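Local structure of putative fructose-bisphosphate aldolase (Coccidioides immitis, 3PM6) at residues 86-91 against 146-151; 13-18 against 185-190; 93-98 against 134-139; 77-82 against 113-118; 19-22 against 26-29. The protein probably works as a metal-dependent enzyme of the class II aldolase family, holding a zinc ion in a closed eight-stranded barrel of the TIM type. One frame throughout, in Å; residues are numbered along the deposited sequence.

Contact 1 of 5, residues 86-91 against 146-151; sequences TLHLDH and ATEAEP. With ZN (zinc ion), chain S.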
# COMPACT_ATOMS: atom_id res chain seq x y z
N THR A 86 7.30 1.74 -14.19
CA THR A 86 5.91 1.99 -14.55
C THR A 86 5.00 0.92 -13.99
O THR A 86 5.47 -0.10 -13.49
CB THR A 86 5.73 2.08 -16.09
OG1 THR A 86 6.03 0.81 -16.68
CG2 THR A 86 6.69 3.18 -16.69
N LEU A 87 3.69 1.16 -14.11
CA LEU A 87 2.67 0.35 -13.48
C LEU A 87 1.79 -0.41 -14.51
O LEU A 87 1.29 0.18 -15.45
CB LEU A 87 1.82 1.23 -12.57
CG LEU A 87 0.68 0.55 -11.82
CD1 LEU A 87 1.20 -0.54 -10.88
CD2 LEU A 87 -0.11 1.61 -11.05
N HIS A 88 1.63 -1.71 -14.29
CA HIS A 88 1.01 -2.59 -15.28
C HIS A 88 -0.06 -3.41 -14.60
O HIS A 88 0.18 -3.99 -13.53
CB HIS A 88 2.10 -3.51 -15.81
CG HIS A 88 1.66 -4.45 -16.89
ND1 HIS A 88 1.32 -4.02 -18.16
CD2 HIS A 88 1.55 -5.80 -16.90
CE1 HIS A 88 1.02 -5.07 -18.90
NE2 HIS A 88 1.18 -6.16 -18.17
N LEU A 89 -1.25 -3.45 -15.18
CA LEU A 89 -2.26 -4.42 -14.75
C LEU A 89 -2.07 -5.76 -15.45
O LEU A 89 -2.28 -5.89 -16.66
CB LEU A 89 -3.69 -3.91 -14.99
CG LEU A 89 -4.89 -4.71 -14.47
CD1 LEU A 89 -4.95 -4.91 -12.93
CD2 LEU A 89 -6.20 -4.07 -14.99
N ASP A 90 -1.67 -6.77 -14.68
CA ASP A 90 -1.40 -8.10 -15.30
C ASP A 90 -2.68 -8.93 -15.32
O ASP A 90 -3.54 -8.77 -14.43
CB ASP A 90 -0.28 -8.77 -14.47
CG ASP A 90 0.27 -10.03 -15.09
OD1 ASP A 90 0.17 -10.25 -16.33
OD2 ASP A 90 0.83 -10.84 -14.30
N HIS A 91 -2.82 -9.83 -16.30
CA HIS A 91 -3.93 -10.80 -16.33
C HIS A 91 -5.31 -10.23 -16.05
O HIS A 91 -6.07 -10.75 -15.25
CB HIS A 91 -3.60 -12.00 -15.44
CG HIS A 91 -2.43 -12.75 -15.97
ND1 HIS A 91 -2.42 -13.28 -17.24
CD2 HIS A 91 -1.17 -12.92 -15.48
CE1 HIS A 91 -1.24 -13.80 -17.49
NE2 HIS A 91 -0.47 -13.59 -16.45
N ALA A 146 -0.94 1.80 -22.77
CA ALA A 146 -0.35 0.76 -23.58
C ALA A 146 -0.93 -0.63 -23.21
O ALA A 146 -1.50 -0.80 -22.13
CB ALA A 146 1.15 0.77 -23.39
N THR A 147 -0.81 -1.61 -24.10
CA THR A 147 -1.51 -2.89 -23.90
C THR A 147 -0.69 -4.10 -24.29
O THR A 147 0.17 -4.03 -25.15
CB THR A 147 -2.86 -2.99 -24.67
OG1 THR A 147 -2.62 -2.87 -26.05
CG2 THR A 147 -3.84 -1.93 -24.25
N GLU A 148 -0.99 -5.21 -23.64
CA GLU A 148 -0.32 -6.49 -23.89
C GLU A 148 -1.46 -7.44 -24.10
O GLU A 148 -2.48 -7.31 -23.43
CB GLU A 148 0.48 -6.89 -22.66
CG GLU A 148 1.09 -8.29 -22.68
CD GLU A 148 1.86 -8.60 -21.39
OE1 GLU A 148 2.56 -7.70 -20.87
OE2 GLU A 148 1.75 -9.74 -20.89
N ALA A 149 -1.29 -8.39 -25.01
CA ALA A 149 -2.28 -9.41 -25.26
C ALA A 149 -1.60 -10.76 -25.39
O ALA A 149 -0.38 -10.84 -25.53
CB ALA A 149 -3.07 -9.08 -26.51
N GLU A 150 -2.41 -11.81 -25.27
CA GLU A 150 -1.91 -13.19 -25.32
C GLU A 150 -2.44 -13.96 -26.53
O GLU A 150 -3.58 -14.47 -26.53
CB GLU A 150 -2.29 -13.94 -24.05
CG GLU A 150 -1.72 -15.35 -23.95
CD GLU A 150 -1.94 -15.93 -22.54
OE1 GLU A 150 -1.67 -15.24 -21.55
OE2 GLU A 150 -2.34 -17.09 -22.44
N PRO A 151 -1.60 -14.11 -27.57
CA PRO A 151 -2.06 -14.79 -28.79
C PRO A 151 -1.94 -16.29 -28.60
O PRO A 151 -1.21 -16.96 -29.35
CB PRO A 151 -1.06 -14.32 -29.84
CG PRO A 151 0.17 -13.98 -29.09
CD PRO A 151 -0.19 -13.71 -27.65
ZN ZN S . 1.47 -14.42 -16.37
O HOH W 1 1.67 -8.95 -18.13
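The imidazole of His88 and the carboxylate of Glu148 meet inside a TIM barrel with their planes only 23° apart, the side chains crossing at nearly a right angle. Glu148 OE1 comes up obliquely to 3.4 Å from His88 NE2, while a water lies in the ring plane at its edge, 2.8 Å from NE2. On the next flat group, the His91 ring, Asp90 OD1 sits over one face, 3.1 Å above the plane, and Glu150 OE1 is near the edge beside CE1, while Glu150 OE2 accepts from Ile154 N. Strands 85-92 and 146-149 run parallel with strand 116-119 between them, and their inward side chains reach across it. The water ties the groups together, donating to Asp90 OD1 and to Glu148 OE2 besides its bond with His88. A carboxylate suits position 148, since OE1 also pairs with Lys247 and OE2 with His227. His88 ND1 bonds Ser116 OG, which limits rotation of the ring. With CG anti to the carbonyl carbon (chi1 -65°), His91 swings its ring up to the metal. Its ND1 bonds Asp120, and NE2 binds the zinc ion at 2.1 Å, with His196 and His227 completing the protein ligands.

Contact 2 of 5, residues 13-18 against 185-190; sequences NRALPL and INWLAP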
# COMPACT_ATOMS: atom_id res chain seq x y z
N ASN A 13 3.20 7.93 -23.54
CA ASN A 13 3.14 6.77 -22.65
C ASN A 13 4.49 6.40 -22.03
O ASN A 13 5.48 6.24 -22.76
CB ASN A 13 2.57 5.54 -23.34
CG ASN A 13 2.35 4.41 -22.37
OD1 ASN A 13 3.27 3.63 -22.13
ND2 ASN A 13 1.17 4.35 -21.76
N ARG A 14 4.51 6.24 -20.70
CA ARG A 14 5.75 5.98 -19.94
C ARG A 14 6.28 4.52 -20.02
O ARG A 14 7.47 4.29 -19.78
CB ARG A 14 5.57 6.35 -18.45
CG ARG A 14 5.59 7.86 -18.10
CD ARG A 14 5.37 8.08 -16.59
NE ARG A 14 6.49 7.58 -15.77
CZ ARG A 14 6.39 6.66 -14.80
NH1 ARG A 14 5.22 6.10 -14.48
NH2 ARG A 14 7.48 6.29 -14.15
N ALA A 15 5.41 3.55 -20.30
CA ALA A 15 5.81 2.13 -20.32
C ALA A 15 6.52 1.75 -21.63
O ALA A 15 7.50 1.01 -21.62
CB ALA A 15 4.60 1.23 -20.08
N LEU A 16 6.03 2.27 -22.76
CA LEU A 16 6.59 1.91 -24.08
C LEU A 16 8.12 2.02 -24.22
O LEU A 16 8.77 1.08 -24.69
CB LEU A 16 5.88 2.68 -25.21
CG LEU A 16 4.38 2.44 -25.42
CD1 LEU A 16 3.93 3.16 -26.67
CD2 LEU A 16 4.06 0.94 -25.50
N PRO A 17 8.70 3.17 -23.83
CA PRO A 17 10.16 3.28 -24.05
C PRO A 17 10.95 2.16 -23.37
O PRO A 17 11.97 1.71 -23.91
CB PRO A 17 10.51 4.65 -23.44
CG PRO A 17 9.28 5.41 -23.44
CD PRO A 17 8.13 4.43 -23.30
N LEU A 18 10.51 1.72 -22.20
CA LEU A 18 11.24 0.68 -21.46
C LEU A 18 11.49 -0.58 -22.26
O LEU A 18 12.62 -1.07 -22.26
CB LEU A 18 10.55 0.31 -20.13
CG LEU A 18 10.75 1.16 -18.88
CD1 LEU A 18 10.37 2.64 -19.09
CD2 LEU A 18 9.97 0.59 -17.69
N ILE A 185 -2.24 -3.84 -30.32
CA ILE A 185 -1.52 -4.10 -29.05
C ILE A 185 -0.10 -3.63 -29.15
O ILE A 185 0.41 -3.53 -30.24
CB ILE A 185 -1.42 -5.58 -28.74
CG1 ILE A 185 -0.67 -6.25 -29.88
CG2 ILE A 185 -2.78 -6.15 -28.48
CD1 ILE A 185 -0.81 -7.71 -29.93
N ASN A 186 0.57 -3.36 -28.03
CA ASN A 186 1.98 -2.99 -28.07
C ASN A 186 2.88 -4.18 -27.81
O ASN A 186 3.94 -4.30 -28.43
CB ASN A 186 2.27 -1.90 -27.06
CG ASN A 186 1.40 -0.67 -27.28
OD1 ASN A 186 0.43 -0.42 -26.53
ND2 ASN A 186 1.71 0.09 -28.34
N TRP A 187 2.47 -5.05 -26.88
CA TRP A 187 3.26 -6.22 -26.47
C TRP A 187 2.47 -7.52 -26.59
O TRP A 187 1.26 -7.50 -26.48
CB TRP A 187 3.74 -6.05 -25.03
CG TRP A 187 4.29 -4.68 -24.72
CD1 TRP A 187 5.02 -3.88 -25.54
CD2 TRP A 187 4.19 -3.98 -23.47
NE1 TRP A 187 5.35 -2.70 -24.90
CE2 TRP A 187 4.85 -2.74 -23.63
CE3 TRP A 187 3.60 -4.27 -22.24
CZ2 TRP A 187 4.95 -1.82 -22.60
CZ3 TRP A 187 3.69 -3.34 -21.22
CH2 TRP A 187 4.36 -2.13 -21.41
N LEU A 188 3.16 -8.63 -26.81
CA LEU A 188 2.56 -9.95 -26.97
C LEU A 188 3.17 -10.91 -25.95
O LEU A 188 4.37 -10.88 -25.74
CB LEU A 188 2.83 -10.52 -28.38
CG LEU A 188 1.93 -10.12 -29.56
CD1 LEU A 188 2.29 -10.89 -30.81
CD2 LEU A 188 0.45 -10.38 -29.23
N ALA A 189 2.33 -11.73 -25.32
CA ALA A 189 2.74 -12.75 -24.35
C ALA A 189 2.57 -14.09 -25.04
O ALA A 189 1.45 -14.62 -25.09
CB ALA A 189 1.84 -12.68 -23.11
N PRO A 190 3.66 -14.63 -25.61
CA PRO A 190 3.42 -15.86 -26.35
C PRO A 190 3.33 -17.09 -25.45
O PRO A 190 3.96 -17.14 -24.40
CB PRO A 190 4.63 -15.95 -27.32
CG PRO A 190 5.77 -15.08 -26.65
CD PRO A 190 4.99 -14.01 -25.87
O HOH W 2 7.21 -0.75 -26.19
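Ala15 CB presses on the rim of the Trp187 indole, 3.6 Å from CH2 and close to the ring plane, the small alanine letting the helix start come near. Leu16 sends CD2 over to Asn186 and Trp187 together. The chi1 of -63° sets CG anti to the carbonyl carbon; CD1 continues the chain while CD2 turns aside to 3.6 Å from Asn186 CG and obliquely to 3.9 Å from Trp187 NE1. Leu16 and Asn186 cross at about a right angle, so the methyl spans the amide from CB to ND2; Asn186 OD1 bonds Thr147 N on the adjacent strand, which fixes the amide. Helix 16-24 begins here beneath the barrel, at the end where the strands start, and Trp187 reaches it from strand 187-188 inside the wall. A water lies in the ring plane 3.0 Å from Trp187 NE1, accepting its N-H, and donates to Leu16 O. The turn into the helix is held by Asn13: OD1 accepts from Leu16 N in the carbonyl plane and, at 2.8 Å, from Ala15 N, which lies 44° out of that plane. With CG anti to its main-chain N (chi1 -173°), Asn13 can turn this oxygen back on the chain.

Contact 3 of 5, residues 93-98 against 134-139; sequences QDPEII and RELVAY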
# COMPACT_ATOMS: atom_id res chain seq x y z
N GLN A 93 -8.65 -10.34 -17.09
CA GLN A 93 -9.31 -11.33 -17.94
C GLN A 93 -10.80 -11.09 -18.10
O GLN A 93 -11.53 -11.99 -18.55
CB GLN A 93 -9.03 -12.76 -17.44
CG GLN A 93 -7.52 -13.10 -17.36
CD GLN A 93 -7.26 -14.53 -16.88
OE1 GLN A 93 -8.12 -15.15 -16.24
NE2 GLN A 93 -6.07 -15.06 -17.19
N ASP A 94 -11.22 -9.87 -17.77
CA ASP A 94 -12.63 -9.46 -17.77
C ASP A 94 -12.72 -8.06 -18.37
O ASP A 94 -12.15 -7.13 -17.82
CB ASP A 94 -13.13 -9.44 -16.32
CG ASP A 94 -14.66 -9.15 -16.20
OD1 ASP A 94 -15.27 -8.40 -17.02
OD2 ASP A 94 -15.26 -9.70 -15.24
N PRO A 95 -13.43 -7.90 -19.51
CA PRO A 95 -13.59 -6.59 -20.17
C PRO A 95 -14.04 -5.45 -19.22
O PRO A 95 -13.51 -4.32 -19.28
CB PRO A 95 -14.65 -6.89 -21.24
CG PRO A 95 -14.36 -8.30 -21.61
CD PRO A 95 -14.01 -8.99 -20.32
N GLU A 96 -14.98 -5.76 -18.32
CA GLU A 96 -15.49 -4.78 -17.35
C GLU A 96 -14.40 -4.25 -16.42
O GLU A 96 -14.32 -3.05 -16.14
CB GLU A 96 -16.65 -5.37 -16.53
N ILE A 97 -13.54 -5.14 -15.95
CA ILE A 97 -12.45 -4.72 -15.07
C ILE A 97 -11.39 -3.89 -15.80
O ILE A 97 -10.74 -3.03 -15.21
CB ILE A 97 -11.80 -5.93 -14.39
CG1 ILE A 97 -12.64 -6.34 -13.18
CG2 ILE A 97 -10.43 -5.57 -13.87
CD1 ILE A 97 -13.92 -7.07 -13.49
N ILE A 98 -11.20 -4.18 -17.07
CA ILE A 98 -10.19 -3.47 -17.86
C ILE A 98 -10.64 -2.00 -18.00
O ILE A 98 -9.87 -1.07 -17.74
CB ILE A 98 -9.98 -4.21 -19.21
CG1 ILE A 98 -9.20 -5.51 -18.93
CG2 ILE A 98 -9.25 -3.34 -20.25
CD1 ILE A 98 -9.11 -6.48 -20.10
N ARG A 134 -9.19 -6.36 -29.64
CA ARG A 134 -9.24 -5.17 -30.54
C ARG A 134 -10.02 -4.01 -29.91
O ARG A 134 -9.56 -2.87 -29.87
CB ARG A 134 -9.83 -5.53 -31.89
CG ARG A 134 -9.96 -4.37 -32.87
CD ARG A 134 -10.52 -4.87 -34.20
NE ARG A 134 -9.60 -5.82 -34.86
CZ ARG A 134 -8.57 -5.47 -35.63
NH1 ARG A 134 -8.29 -4.18 -35.87
NH2 ARG A 134 -7.80 -6.41 -36.16
N GLU A 135 -11.20 -4.29 -29.39
CA GLU A 135 -12.02 -3.24 -28.85
C GLU A 135 -11.53 -2.72 -27.51
O GLU A 135 -11.68 -1.54 -27.22
CB GLU A 135 -13.51 -3.61 -28.87
CG GLU A 135 -14.10 -4.29 -27.68
CD GLU A 135 -15.64 -4.41 -27.82
OE1 GLU A 135 -16.14 -5.54 -28.04
OE2 GLU A 135 -16.36 -3.38 -27.72
N LEU A 136 -10.92 -3.59 -26.70
CA LEU A 136 -10.37 -3.15 -25.44
C LEU A 136 -9.08 -2.36 -25.59
O LEU A 136 -8.80 -1.47 -24.77
CB LEU A 136 -10.21 -4.32 -24.44
CG LEU A 136 -11.55 -4.89 -23.97
CD1 LEU A 136 -11.34 -6.30 -23.40
CD2 LEU A 136 -12.28 -3.98 -23.00
N VAL A 137 -8.29 -2.69 -26.61
CA VAL A 137 -7.11 -1.92 -26.93
C VAL A 137 -7.52 -0.48 -27.30
O VAL A 137 -6.88 0.49 -26.86
CB VAL A 137 -6.32 -2.56 -28.09
CG1 VAL A 137 -5.36 -1.56 -28.73
CG2 VAL A 137 -5.58 -3.83 -27.59
N ALA A 138 -8.58 -0.35 -28.09
CA ALA A 138 -9.10 0.97 -28.46
C ALA A 138 -9.44 1.77 -27.20
O ALA A 138 -9.01 2.92 -27.03
CB ALA A 138 -10.35 0.84 -29.37
N TYR A 139 -10.16 1.12 -26.28
CA TYR A 139 -10.59 1.76 -25.06
C TYR A 139 -9.40 2.23 -24.20
O TYR A 139 -9.41 3.33 -23.64
CB TYR A 139 -11.51 0.83 -24.28
CG TYR A 139 -12.28 1.49 -23.17
CD1 TYR A 139 -13.63 1.89 -23.36
CD2 TYR A 139 -11.69 1.71 -21.92
CE1 TYR A 139 -14.36 2.52 -22.30
CE2 TYR A 139 -12.39 2.32 -20.87
CZ TYR A 139 -13.73 2.71 -21.06
OH TYR A 139 -14.40 3.31 -20.00
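Leu136 reaches from helix 126-141 to the first turn of helix 95-103, where Pro95 and Ile98 receive it. Its CB points toward the other helix, and CG is set anti to the carbonyl carbon (chi1 -68°), aiming the fork of methyls across the gap. CD1 meets the Pro95 pyrrolidine, 3.9 Å from CA and 4.0 Å from CB, and touches Ile98 CD1 at 4.0 Å. The second methyl, CD2, lies beside Pro95 O at 3.9 Å and beside Ile98 CG2 at 4.1 Å. Ile98 and Leu136 cross at about a right angle; CD1 and CG2 of Ile98 each meet one leucine methyl. Beneath them, Leu136 and Ile98 both rest on Val119 of strand 116-119, the strand between the two helices in the chain; the contact thus packs successive helices of the outer layer of the alpha/beta barrel.

Proline suits the start of a helix, where no backbone N-H is needed for an i to i-4 bond, and its rigid ring gives Leu136 a firm surface. Just before it Asp94 is the N-cap: OD1 accepts from Glu96 N at 3.0 Å, approached on its anti side and 28° out of the carboxylate plane. Further along, Tyr139 adds polar links to Asp103 and Lys99, but among Pro95, Ile98 and Leu136 the touching side chains are aliphatic, which implies cohesion by dispersion and burial.

Contact 4 of 5, residues 77-82 against 113-118; sequences ACRAAS and GFDSIM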
# COMPACT_ATOMS: atom_id res chain seq x y z
N ALA A 77 4.54 5.72 -6.00
CA ALA A 77 5.89 5.19 -5.84
C ALA A 77 6.67 5.20 -7.17
O ALA A 77 7.87 5.51 -7.17
CB ALA A 77 5.85 3.77 -5.25
N CYS A 78 6.00 4.85 -8.28
CA CYS A 78 6.62 4.84 -9.61
C CYS A 78 7.18 6.20 -9.99
O CYS A 78 8.34 6.28 -10.42
CB CYS A 78 5.61 4.40 -10.71
SG CYS A 78 5.26 2.67 -10.74
N ARG A 79 6.33 7.22 -9.88
CA ARG A 79 6.67 8.61 -10.20
C ARG A 79 7.86 9.12 -9.41
O ARG A 79 8.71 9.79 -9.97
CB ARG A 79 5.49 9.56 -9.95
CG ARG A 79 4.24 9.31 -10.81
CD ARG A 79 4.51 9.39 -12.31
NE ARG A 79 3.53 8.61 -13.09
CZ ARG A 79 2.63 9.13 -13.93
NH1 ARG A 79 2.54 10.45 -14.11
NH2 ARG A 79 1.81 8.31 -14.60
N ALA A 80 7.91 8.79 -8.11
CA ALA A 80 8.92 9.31 -7.20
C ALA A 80 10.28 8.59 -7.29
O ALA A 80 11.26 9.04 -6.69
CB ALA A 80 8.40 9.25 -5.76
N ALA A 81 10.32 7.48 -8.02
CA ALA A 81 11.53 6.66 -8.13
C ALA A 81 12.57 7.38 -8.97
O ALA A 81 12.19 8.13 -9.87
CB ALA A 81 11.17 5.31 -8.77
N SER A 82 13.87 7.13 -8.70
CA SER A 82 14.98 7.75 -9.47
C SER A 82 15.46 6.93 -10.66
O SER A 82 16.53 7.21 -11.21
CB SER A 82 16.18 8.08 -8.58
OG SER A 82 16.76 6.90 -8.05
N GLY A 113 -2.81 6.46 -12.92
CA GLY A 113 -3.34 5.11 -12.81
C GLY A 113 -2.34 4.23 -13.54
O GLY A 113 -1.15 4.40 -13.35
N PHE A 114 -2.81 3.33 -14.40
CA PHE A 114 -1.92 2.34 -15.05
C PHE A 114 -1.25 2.92 -16.25
O PHE A 114 -1.88 3.65 -17.01
CB PHE A 114 -2.68 1.05 -15.45
CG PHE A 114 -3.05 0.22 -14.27
CD1 PHE A 114 -2.11 -0.62 -13.69
CD2 PHE A 114 -4.29 0.36 -13.67
CE1 PHE A 114 -2.43 -1.35 -12.57
CE2 PHE A 114 -4.63 -0.39 -12.55
CZ PHE A 114 -3.69 -1.23 -12.00
N ASP A 115 0.02 2.58 -16.44
CA ASP A 115 0.70 2.94 -17.69
C ASP A 115 0.38 1.92 -18.80
O ASP A 115 0.44 2.25 -19.98
CB ASP A 115 2.19 3.02 -17.46
CG ASP A 115 2.55 4.02 -16.37
OD1 ASP A 115 2.39 5.22 -16.59
OD2 ASP A 115 2.98 3.60 -15.28
N SER A 116 0.08 0.67 -18.41
CA SER A 116 -0.16 -0.41 -19.37
C SER A 116 -1.06 -1.45 -18.77
O SER A 116 -1.17 -1.56 -17.55
CB SER A 116 1.14 -1.06 -19.86
OG SER A 116 1.95 -1.50 -18.78
N ILE A 117 -1.74 -2.22 -19.60
CA ILE A 117 -2.69 -3.18 -19.06
C ILE A 117 -2.55 -4.40 -19.91
O ILE A 117 -2.41 -4.29 -21.11
CB ILE A 117 -4.13 -2.62 -19.16
CG1 ILE A 117 -4.32 -1.40 -18.25
CG2 ILE A 117 -5.22 -3.73 -18.94
CD1 ILE A 117 -5.77 -0.77 -18.34
N MET A 118 -2.59 -5.57 -19.29
CA MET A 118 -2.62 -6.76 -20.07
C MET A 118 -4.06 -7.14 -20.38
O MET A 118 -4.78 -7.55 -19.50
CB MET A 118 -1.88 -7.94 -19.38
CG MET A 118 -1.93 -9.20 -20.22
SD MET A 118 -1.37 -10.67 -19.33
CE MET A 118 -1.25 -11.79 -20.76
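The ionic interaction comes first: Arg79 NH2 and Asp115 OD1 form a salt bridge that is long, 3.7 Å, and oblique. Guanidinium and carboxylate planes are 28° apart, and the approach is through one nitrogen and one oxygen. Arginine is long enough to bring its charge here from the exposed face of helix 69-80, and it does so with a bent chain, the fold coming at chi2 (-58°). Hydrogen bonding holds Asp115 more firmly. OD2 accepts from Leu87 N on the neighbouring strand, a short acidic side chain serving well as a backbone acceptor, and Asp115 O takes the amide of Asn13. Arg14 makes a further long, weak ion pair with OD2, so two arginines gather round this carboxylate; their charges would probably help keep it ionised. In the TIM barrel these residues lie at the end where the strands begin: helix 69-80 leads into strand 85-92, and Asp115 stands just before strand 116-119 enters the wall next to it. Van der Waals contact adds little. Ala77, one turn back from Ala81, instead uses its small methyl against Ile40 and Ile44 of helix 37-49 in its own chain and against Leu69 of the second subunit.

Contact 5 of 5, residues 19-22 against 26-29; sequences LTFA and SFAI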
# COMPACT_ATOMS: atom_id res chain seq x y z
N LEU A 19 10.46 -1.10 -22.95
CA LEU A 19 10.62 -2.34 -23.74
C LEU A 19 11.41 -2.11 -25.03
O LEU A 19 12.22 -2.94 -25.41
CB LEU A 19 9.28 -3.00 -24.05
CG LEU A 19 8.79 -4.06 -23.06
CD1 LEU A 19 8.20 -3.42 -21.83
CD2 LEU A 19 7.74 -4.92 -23.73
N THR A 20 11.15 -0.98 -25.67
CA THR A 20 11.92 -0.51 -26.80
C THR A 20 13.41 -0.52 -26.43
O THR A 20 14.20 -1.13 -27.10
CB THR A 20 11.48 0.92 -27.14
OG1 THR A 20 10.12 0.89 -27.60
CG2 THR A 20 12.39 1.56 -28.20
N PHE A 21 13.76 0.17 -25.34
CA PHE A 21 15.16 0.30 -24.93
C PHE A 21 15.76 -1.07 -24.59
O PHE A 21 16.88 -1.38 -25.02
CB PHE A 21 15.29 1.24 -23.73
CG PHE A 21 16.71 1.58 -23.39
CD1 PHE A 21 17.32 2.72 -23.93
CD2 PHE A 21 17.46 0.75 -22.56
CE1 PHE A 21 18.64 3.03 -23.62
CE2 PHE A 21 18.80 1.05 -22.25
CZ PHE A 21 19.38 2.18 -22.78
N ALA A 22 15.02 -1.87 -23.82
CA ALA A 22 15.46 -3.21 -23.45
C ALA A 22 15.72 -4.13 -24.67
O ALA A 22 16.72 -4.82 -24.71
CB ALA A 22 14.46 -3.86 -22.48
N SER A 26 19.45 -5.64 -25.66
CA SER A 26 19.61 -7.04 -25.26
C SER A 26 19.42 -7.33 -23.76
O SER A 26 20.21 -8.07 -23.15
CB SER A 26 21.00 -7.56 -25.70
OG SER A 26 20.96 -7.97 -27.06
N PHE A 27 18.39 -6.75 -23.16
CA PHE A 27 18.01 -7.20 -21.83
C PHE A 27 16.50 -7.20 -21.72
O PHE A 27 15.82 -6.90 -22.72
CB PHE A 27 18.70 -6.38 -20.73
CG PHE A 27 18.27 -4.94 -20.67
CD1 PHE A 27 18.77 -4.01 -21.59
CD2 PHE A 27 17.37 -4.52 -19.68
CE1 PHE A 27 18.36 -2.68 -21.54
CE2 PHE A 27 16.97 -3.19 -19.61
CZ PHE A 27 17.44 -2.28 -20.55
N ALA A 28 15.97 -7.59 -20.56
CA ALA A 28 14.53 -7.51 -20.31
C ALA A 28 14.23 -6.70 -19.04
O ALA A 28 15.05 -6.63 -18.12
CB ALA A 28 13.91 -8.89 -20.23
N ILE A 29 13.06 -6.06 -19.05
CA ILE A 29 12.54 -5.29 -17.94
C ILE A 29 11.99 -6.30 -16.92
O ILE A 29 11.27 -7.23 -17.30
CB ILE A 29 11.37 -4.38 -18.44
CG1 ILE A 29 11.86 -3.43 -19.54
CG2 ILE A 29 10.66 -3.63 -17.28
CD1 ILE A 29 13.09 -2.52 -19.16
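Ala22 and Phe27 are joined twice, by backbone and by ring. Phe27 N donates to Ala22 O at 3.0 Å and 169°, a straight bond with the donor tilted 26° from the carbonyl plane. Over one face of the Phe27 ring lies Ala22 CA, 3.8 Å from the centroid, a CH-pi contact. At the rim, Phe27 CZ is 3.6 Å from Phe21 CD2, each atom close to the plane of the other ring, so the phenyl groups meet edge against edge. Ala22 CB also packs on Ile29 CD1 at 3.8 Å, and alanine is small enough to let the chain come back this near the helix. What positions the ring is its chi1 of 66°, placing CG between the backbone N and the carbonyl carbon and folding it over the helix end. Ser26, in a left-handed backbone conformation, makes the reversal; with the i+5 bond and the apolar Ala22-Phe27 pair it follows the pattern of a Schellman motif. Further out, Phe21 stacks on the ring of His25. Leu19 CD1 adds a looser touch on Ile29 CG1 and rests on Met55 and Ala246, so helix 16-24 lies against the starts of strands 54-58 and 245-250, between which Ile29 opens strand 29-33.

Overall arrangement
All five contacts belong to one eight-stranded TIM barrel. Contact 5 closes first along the chain; contact 2, joining helix 16-24 to the sixth strand, encloses the others in sequence. Contacts 2 and 5 share that helix, their centres about 10 Å apart, and cover the barrel end where strands begin. Contact 1, joining strands 85-92 and 146-149, holds His91, one of the three zinc ligands; its centre is about 8 Å from that of contact 2, which it meets at neighbouring strands 146-149 and 187-188. Contacts 1 and 4 alternate along the chain through strands 85-92 and 116-119. Contact 3 packs the outer helices, about 26 Å from contact 5, centre to centre. The strands thus link metal site, closed end and outer layer.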